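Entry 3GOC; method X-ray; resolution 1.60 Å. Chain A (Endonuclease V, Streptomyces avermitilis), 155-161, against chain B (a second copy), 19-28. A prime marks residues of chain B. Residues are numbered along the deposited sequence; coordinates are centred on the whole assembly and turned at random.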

# COMPACT_ATOMS: atom_id res chain seq x y z
N ALA A 155 7.95 -14.89 4.16
CA ALA A 155 7.09 -15.47 3.14
C ALA A 155 5.78 -14.72 2.88
O ALA A 155 5.33 -14.64 1.74
CB ALA A 155 6.79 -16.93 3.49
N PRO A 156 5.16 -14.16 3.93
CA PRO A 156 3.90 -13.44 3.70
C PRO A 156 4.04 -12.16 2.88
O PRO A 156 5.06 -11.48 2.94
CB PRO A 156 3.40 -13.15 5.11
CG PRO A 156 4.02 -14.26 5.93
CD PRO A 156 5.41 -14.33 5.37
N ARG A 157 3.00 -11.85 2.12
CA ARG A 157 2.97 -10.62 1.33
C ARG A 157 3.17 -9.46 2.31
O ARG A 157 2.61 -9.47 3.41
CB ARG A 157 1.62 -10.49 0.61
CG ARG A 157 1.27 -9.08 0.10
CD ARG A 157 -0.01 -9.14 -0.75
NE ARG A 157 -0.73 -7.86 -0.86
CZ ARG A 157 -0.39 -6.86 -1.67
NH1 ARG A 157 -1.12 -5.75 -1.69
NH2 ARG A 157 0.67 -6.96 -2.46
N GLY A 158 3.96 -8.48 1.90
CA GLY A 158 4.22 -7.34 2.77
C GLY A 158 5.61 -7.40 3.39
O GLY A 158 6.18 -6.38 3.78
N SER A 159 6.15 -8.61 3.48
CA SER A 159 7.48 -8.84 4.04
C SER A 159 8.55 -8.19 3.17
O SER A 159 8.43 -8.16 1.94
CB SER A 159 7.77 -10.34 4.14
OG SER A 159 6.81 -11.00 4.94
N ALA A 160 9.59 -7.68 3.81
CA ALA A 160 10.68 -7.04 3.08
C ALA A 160 12.02 -7.42 3.68
O ALA A 160 12.10 -7.98 4.78
CB ALA A 160 10.50 -5.52 3.12
N ALA A 161 13.08 -7.11 2.95
CA ALA A 161 14.43 -7.38 3.40
C ALA A 161 15.32 -6.37 2.68
O ALA A 161 15.03 -5.95 1.57
CB ALA A 161 14.84 -8.80 3.05
N ALA B 19 7.41 -12.50 14.26
CA ALA B 19 8.39 -11.92 13.34
C ALA B 19 7.67 -10.95 12.40
O ALA B 19 8.17 -9.87 12.12
CB ALA B 19 9.08 -13.01 12.54
N VAL B 20 6.50 -11.37 11.91
CA VAL B 20 5.70 -10.53 11.02
C VAL B 20 5.28 -9.27 11.77
O VAL B 20 5.38 -8.16 11.24
CB VAL B 20 4.44 -11.28 10.53
CG1 VAL B 20 3.50 -10.33 9.79
CG2 VAL B 20 4.85 -12.42 9.61
N GLN B 21 4.81 -9.44 13.00
CA GLN B 21 4.38 -8.28 13.78
C GLN B 21 5.52 -7.31 14.04
O GLN B 21 5.38 -6.11 13.84
CB GLN B 21 3.78 -8.72 15.12
CG GLN B 21 2.56 -9.61 15.01
CD GLN B 21 1.94 -9.89 16.37
OE1 GLN B 21 2.65 -10.19 17.33
NE2 GLN B 21 0.62 -9.80 16.45
N ASP B 22 6.66 -7.83 14.48
CA ASP B 22 7.80 -6.97 14.76
C ASP B 22 8.33 -6.27 13.52
O ASP B 22 8.95 -5.21 13.62
CB ASP B 22 8.92 -7.76 15.43
CG ASP B 22 8.62 -8.06 16.88
OD1 ASP B 22 8.13 -7.15 17.58
OD2 ASP B 22 8.89 -9.20 17.33
N GLU B 23 8.09 -6.84 12.35
CA GLU B 23 8.57 -6.22 11.13
C GLU B 23 7.60 -5.15 10.62
O GLU B 23 8.02 -4.05 10.25
CB GLU B 23 8.78 -7.25 10.02
CG GLU B 23 9.24 -6.59 8.73
CD GLU B 23 9.17 -7.51 7.53
OE1 GLU B 23 9.50 -7.03 6.43
OE2 GLU B 23 8.81 -8.69 7.68
N LEU B 24 6.32 -5.49 10.58
CA LEU B 24 5.31 -4.56 10.08
C LEU B 24 4.93 -3.44 11.05
O LEU B 24 4.50 -2.37 10.63
CB LEU B 24 4.04 -5.33 9.68
CG LEU B 24 4.18 -6.41 8.61
CD1 LEU B 24 2.81 -6.98 8.28
CD2 LEU B 24 4.83 -5.84 7.36
N ARG B 25 5.10 -3.68 12.35
CA ARG B 25 4.76 -2.68 13.35
C ARG B 25 5.49 -1.36 13.11
O ARG B 25 4.95 -0.28 13.39
CB ARG B 25 5.09 -3.18 14.76
CG ARG B 25 6.57 -3.45 14.97
CD ARG B 25 6.99 -3.19 16.40
NE ARG B 25 6.53 -4.22 17.33
CZ ARG B 25 6.63 -4.13 18.65
NH1 ARG B 25 7.18 -3.05 19.19
NH2 ARG B 25 6.20 -5.12 19.42
N GLY B 26 6.71 -1.44 12.60
CA GLY B 26 7.50 -0.24 12.35
C GLY B 26 7.00 0.58 11.18
O GLY B 26 7.41 1.72 10.98
N ARG B 27 6.11 -0.01 10.39
CA ARG B 27 5.57 0.67 9.23
C ARG B 27 4.18 1.27 9.49
O ARG B 27 3.54 1.81 8.59
CB ARG B 27 5.58 -0.29 8.03
CG ARG B 27 6.98 -0.41 7.42
CD ARG B 27 7.25 -1.76 6.75
NE ARG B 27 6.38 -2.04 5.62
CZ ARG B 27 6.35 -3.21 4.98
NH1 ARG B 27 7.15 -4.19 5.38
NH2 ARG B 27 5.51 -3.39 3.97
N VAL B 28 3.73 1.18 10.73
CA VAL B 28 2.44 1.76 11.11
C VAL B 28 2.63 3.28 11.13
O VAL B 28 3.63 3.78 11.65
CB VAL B 28 1.98 1.27 12.51
CG1 VAL B 28 0.75 2.05 12.96
CG2 VAL B 28 1.67 -0.21 12.47
O HOH W 1 6.31 -9.85 7.31
O HOH W 2 10.89 -9.99 6.09

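The contact rests on three direct hydrogen bonds between backbone atoms of chain A and two charged side chains of chain B. The shortest runs from Ala160 N to Glu23′ OE1, at 2.7 Å. Glu23′ has its CA-to-CB bond directed toward chain A, and its chi1, chi2 and chi3 are all close to 180°. This extended form carries the carboxylate from the helix to the start of the strand at Ala160. A main-chain NH is a good partner for a carboxylate, since it can donate but not accept.

Arg27′ makes the other two bonds. Its NH1 donates to Gly158 O at 2.9 Å, and its NH2 donates to the same Gly158 O at 3.1 Å. The carbonyl oxygen lies at the edge of the guanidinium, near its plane, where both nitrogens can direct a hydrogen at it. The CA-to-CB bond of Arg27′ points toward chain A. Arg27′ NH1 also lies 3.8 Å from Glu23′ OE1, a long salt bridge within chain B that links the two charged groups.

Two waters extend the polar contact. Water 1 donates to Ser159 OG at 2.7 Å and to Glu23′ OE2 at 2.8 Å. Water 2 donates to Ala160 O at 2.7 Å and to Glu23′ OE2 at 2.9 Å. One carboxylate oxygen thus takes the backbone NH, while the other accepts from both waters.

The chain A backbone is held in shape by a type II beta turn from Pro156 to Ser159. Ser159 N donates to Pro156 O at 3.1 Å, and Ser159 OG donates to the same Pro156 O at 2.7 Å. The serine hydroxyl therefore serves both the turn and water 1. Gly158 has phi 104° and psi −24°. A CB there would be jammed against the carbonyl O of Arg157, so the backbone itself calls for glycine.

The apolar packing is modest. Pro156 CG meets Val20′ CG2 at 4.2 Å, and both residues direct their CA-to-CB bonds toward the other chain. Leu24′ starts out sideways, but its end comes nearer, and its CD2 lies 3.9 Å from Gly158 O. Ala160 points toward chain B, and its small CB fits 3.8 Å from Glu23′ OE1 and 4.3 Å from Arg27′ NH1. Together the two stretches bury 257 Å², with Glu23′ and Gly158 contributing the largest shares, 49 and 45 Å².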